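Tubulin binding cofactor C (Leishmania major, PDB 5AJ8) is probably a chaperone that assists the folding and assembly of tubulin, represented here by its C-terminal domain. Local coordinates at residues A[126-129]-A[130-133]; A[105-108]-A[109-113]. The protein carries 1 engineered substitution. One frame throughout, in Å; residues are numbered along the deposited sequence.

Contact 1 of 2, residues A[126-129]-A[130-133]; sequences IEDT and ARTE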
# COMPACT_ATOMS: atom_id res chain seq x y z
N ILE A 126 13.33 5.40 -1.83
CA ILE A 126 12.95 5.93 -3.13
C ILE A 126 13.62 7.29 -3.16
O ILE A 126 13.27 8.16 -2.38
CB ILE A 126 11.43 6.05 -3.31
CG1 ILE A 126 10.78 4.68 -3.14
CG2 ILE A 126 11.09 6.70 -4.66
CD1 ILE A 126 9.30 4.64 -3.38
N GLU A 127 14.60 7.44 -4.05
CA GLU A 127 15.37 8.68 -4.13
C GLU A 127 14.54 9.79 -4.78
O GLU A 127 14.51 10.91 -4.27
CB GLU A 127 16.70 8.46 -4.86
CG GLU A 127 17.48 9.75 -5.10
CD GLU A 127 18.94 9.55 -5.49
OE1 GLU A 127 19.25 8.67 -6.32
OE2 GLU A 127 19.80 10.31 -4.99
N ASP A 128 13.86 9.49 -5.88
CA ASP A 128 13.13 10.53 -6.61
C ASP A 128 11.67 10.62 -6.15
O ASP A 128 10.76 10.14 -6.83
CB ASP A 128 13.20 10.29 -8.13
CG ASP A 128 12.72 11.51 -8.92
OD1 ASP A 128 12.16 12.48 -8.32
OD2 ASP A 128 12.92 11.50 -10.16
N THR A 129 11.46 11.25 -5.00
CA THR A 129 10.15 11.38 -4.39
C THR A 129 9.19 12.27 -5.21
O THR A 129 7.99 11.95 -5.30
CB THR A 129 10.26 11.86 -2.93
OG1 THR A 129 11.03 13.05 -2.88
CG2 THR A 129 10.95 10.80 -2.03
N ALA A 130 9.70 13.35 -5.80
CA ALA A 130 8.88 14.26 -6.64
C ALA A 130 8.21 13.56 -7.83
O ALA A 130 7.01 13.73 -8.07
CB ALA A 130 9.72 15.42 -7.15
N ARG A 131 9.00 12.78 -8.55
CA ARG A 131 8.57 12.05 -9.75
C ARG A 131 7.66 10.87 -9.46
O ARG A 131 6.86 10.50 -10.32
CB ARG A 131 9.83 11.53 -10.46
CG ARG A 131 9.66 11.07 -11.90
CD ARG A 131 10.69 10.02 -12.27
NE ARG A 131 10.53 8.73 -11.56
CZ ARG A 131 11.53 7.98 -11.06
NH1 ARG A 131 12.80 8.37 -11.16
NH2 ARG A 131 11.25 6.83 -10.44
N THR A 132 7.82 10.23 -8.31
CA THR A 132 7.06 9.03 -7.95
C THR A 132 5.76 9.22 -7.17
O THR A 132 4.91 8.33 -7.19
CB THR A 132 7.96 8.02 -7.20
OG1 THR A 132 8.54 8.65 -6.05
CG2 THR A 132 9.07 7.50 -8.16
N GLU A 133 5.60 10.34 -6.47
CA GLU A 133 4.44 10.48 -5.57
C GLU A 133 3.11 10.20 -6.27
O GLU A 133 2.21 9.59 -5.69
CB GLU A 133 4.38 11.85 -4.85
CG GLU A 133 3.24 11.90 -3.81
CD GLU A 133 3.28 13.11 -2.89
OE1 GLU A 133 4.00 14.07 -3.21
OE2 GLU A 133 2.59 13.09 -1.84

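Contact 2 of 2, residues A[105-108]-A[109-113]; sequences SCTE and DGKTY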
# COMPACT_ATOMS: atom_id res chain seq x y z
N SER A 105 4.27 8.29 14.01
CA SER A 105 4.79 6.95 14.21
C SER A 105 6.30 7.00 14.14
O SER A 105 6.88 8.02 13.79
CB SER A 105 4.24 6.00 13.13
OG SER A 105 2.82 6.02 13.08
N CYS A 106 6.94 5.88 14.46
CA CYS A 106 8.39 5.79 14.37
C CYS A 106 8.86 4.48 13.76
O CYS A 106 8.12 3.52 13.70
CB CYS A 106 9.01 5.99 15.74
SG CYS A 106 8.69 4.68 16.94
N THR A 107 10.13 4.45 13.31
CA THR A 107 10.72 3.22 12.80
C THR A 107 10.99 2.30 13.99
O THR A 107 10.73 2.65 15.14
CB THR A 107 12.03 3.46 12.02
OG1 THR A 107 13.03 3.98 12.89
CG2 THR A 107 11.81 4.41 10.86
N GLU A 108 11.54 1.14 13.70
CA GLU A 108 11.92 0.19 14.73
C GLU A 108 12.97 0.82 15.68
O GLU A 108 12.91 0.59 16.87
CB GLU A 108 12.46 -1.09 14.10
CG GLU A 108 12.25 -2.33 14.95
CD GLU A 108 13.06 -3.53 14.47
OE1 GLU A 108 13.11 -3.77 13.23
OE2 GLU A 108 13.64 -4.22 15.33
N ASP A 109 13.89 1.61 15.13
CA ASP A 109 14.94 2.30 15.91
C ASP A 109 14.52 3.61 16.57
O ASP A 109 15.36 4.30 17.13
CB ASP A 109 16.15 2.60 15.03
CG ASP A 109 16.91 1.36 14.67
OD1 ASP A 109 16.65 0.31 15.31
OD2 ASP A 109 17.75 1.43 13.75
N GLY A 110 13.25 3.96 16.46
CA GLY A 110 12.75 5.17 17.07
C GLY A 110 12.87 6.42 16.22
O GLY A 110 12.55 7.50 16.70
N LYS A 111 13.31 6.30 14.97
CA LYS A 111 13.41 7.47 14.09
C LYS A 111 12.03 7.92 13.65
O LYS A 111 11.13 7.11 13.42
CB LYS A 111 14.27 7.18 12.86
CG LYS A 111 15.73 6.85 13.15
CD LYS A 111 16.41 7.95 13.94
CE LYS A 111 17.90 7.67 14.14
NZ LYS A 111 18.43 8.33 15.37
N THR A 112 11.87 9.23 13.52
CA THR A 112 10.62 9.84 13.11
C THR A 112 10.97 10.83 12.01
O THR A 112 12.08 11.36 12.00
CB THR A 112 9.93 10.57 14.28
OG1 THR A 112 10.74 11.66 14.73
CG2 THR A 112 9.67 9.62 15.46
N TYR A 113 10.04 11.08 11.09
CA TYR A 113 10.23 12.07 10.03
C TYR A 113 8.96 12.92 9.92
O TYR A 113 7.86 12.47 10.25
CB TYR A 113 10.60 11.39 8.70
CG TYR A 113 11.83 10.49 8.79
CD1 TYR A 113 13.11 11.00 8.73
CD2 TYR A 113 11.68 9.14 8.95
CE1 TYR A 113 14.22 10.18 8.84
CE2 TYR A 113 12.76 8.31 9.07
CZ TYR A 113 14.03 8.82 9.01
OH TYR A 113 15.10 7.96 9.14
O HOH W 1 7.37 10.19 12.20

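Contact 1 of 2, residues A[126-129]-A[130-133]
The guanidinium of R131 folds back over D128, with D128 CB beneath one of its faces and the two flat groups steeply crossed, the carboxylate plane 75° from the guanidinium plane. They are therefore not paired edge to edge. The salt bridge is a single fairly long contact, D128 OD2 to R131 NH1 at 3.3 Å, and NH1 also lies 3.6 Å from D128 CB. A bend at chi3 (67°) returns the arginine chain to the aspartate.

The other carboxylate oxygen serves the helix: D128 OD1 accepts from R131 N at 3.2 Å, the donor coming from above the carboxylate plane. This is the N-cap bond of the short helix 129-132. D128 can make it because CG stands anti to its own backbone N (chi1 -168°), beside the carbonyl carbon and facing the first turn. Its backbone is the centre of an inverse gamma turn, which the weak bond from T129 N to E127 O closes.

D128 O is gripped twice, by T132 N at 3.3 Å and by T132 OG1 at 2.8 Å, from opposite faces of the carbonyl plane. Threonine suits the place, since its hydroxyl also bonds to W78 NE1 of strand 73-79. I126 CG2 lies 3.5 Å from T132 OG1, with the threonine methyl a little farther off. I126 is the buried apolar residue here, resting on V120, H63 and A80. One step on, E133 N donates to T129 O at 3.1 Å, and the E133 carboxylate pairs with R97.

The D128 carboxylate thus takes both the backbone N-H and the guanidinium of the same residue, R131. Both the helix end and the arginine would favour its charged form, probably lowering its pKa.

Contact 2 of 2, residues A[105-108]-A[109-113]
A type I beta turn from T107 to G110 reverses the chain here, bringing C106 and T107 alongside K111 and T112. The turn is closed by G110 N donating to T107 O at 3.1 Å, with the donor well above the carbonyl plane. A second bond, T107 N to K111 O, is shorter at 2.8 Å and lies in the plane of that carbonyl. T107 thus faces two residues, G110 through its O and K111 through its N, the pattern of a type I turn with a G1 beta bulge. G110 is the bulge residue; its positive phi (88°) would press a side chain against the preceding carbonyl oxygen, and glycine has none.

T107 suits the first turn position through its hydroxyl. Set between the backbone N and the carbonyl carbon (chi1 65°), OG1 points into the turn and accepts from K111 N at 3.1 Å, with a weak bond from D109 N beside it. The methyl, T107 CG2, lies 4.4 Å from Y113 CE2, at the ring edge and near its plane, and Y113 in turn packs edge-to-face on W119 of helix 116-122. E108 N is held by H25 NE2.

Across the open end, C106 CB lies 3.7 Å from T112 CG2, and C106 CA makes a CA-H...O contact of 3.2 Å with K111 O. A water accepts from Y113 N at 3.0 Å and lies 2.7 Å from S105 O, bridging the two where the arms of the loop diverge.

In the fold
Both contacts sit in the chain that follows strand 91-95, outside the stacked parallel strands that form the beta-helix characteristic of this family. Their centres are 21 Å apart and they do not touch. Contact 2, at 105-113, is largely a surface feature that relies on backbone bonds, glycine and a threonine hydroxyl. Contact 1, at 126-133, is partly buried: a carboxylate caps the helix start and pairs with an arginine on the outer side, while I126 and T132 face inward. Both border helix 116-122, contact 2 through T107 and Y113 on W119, contact 1 through I126 on V120. Contact 1 also touches the stacked strands, at W78 of strand 73-79.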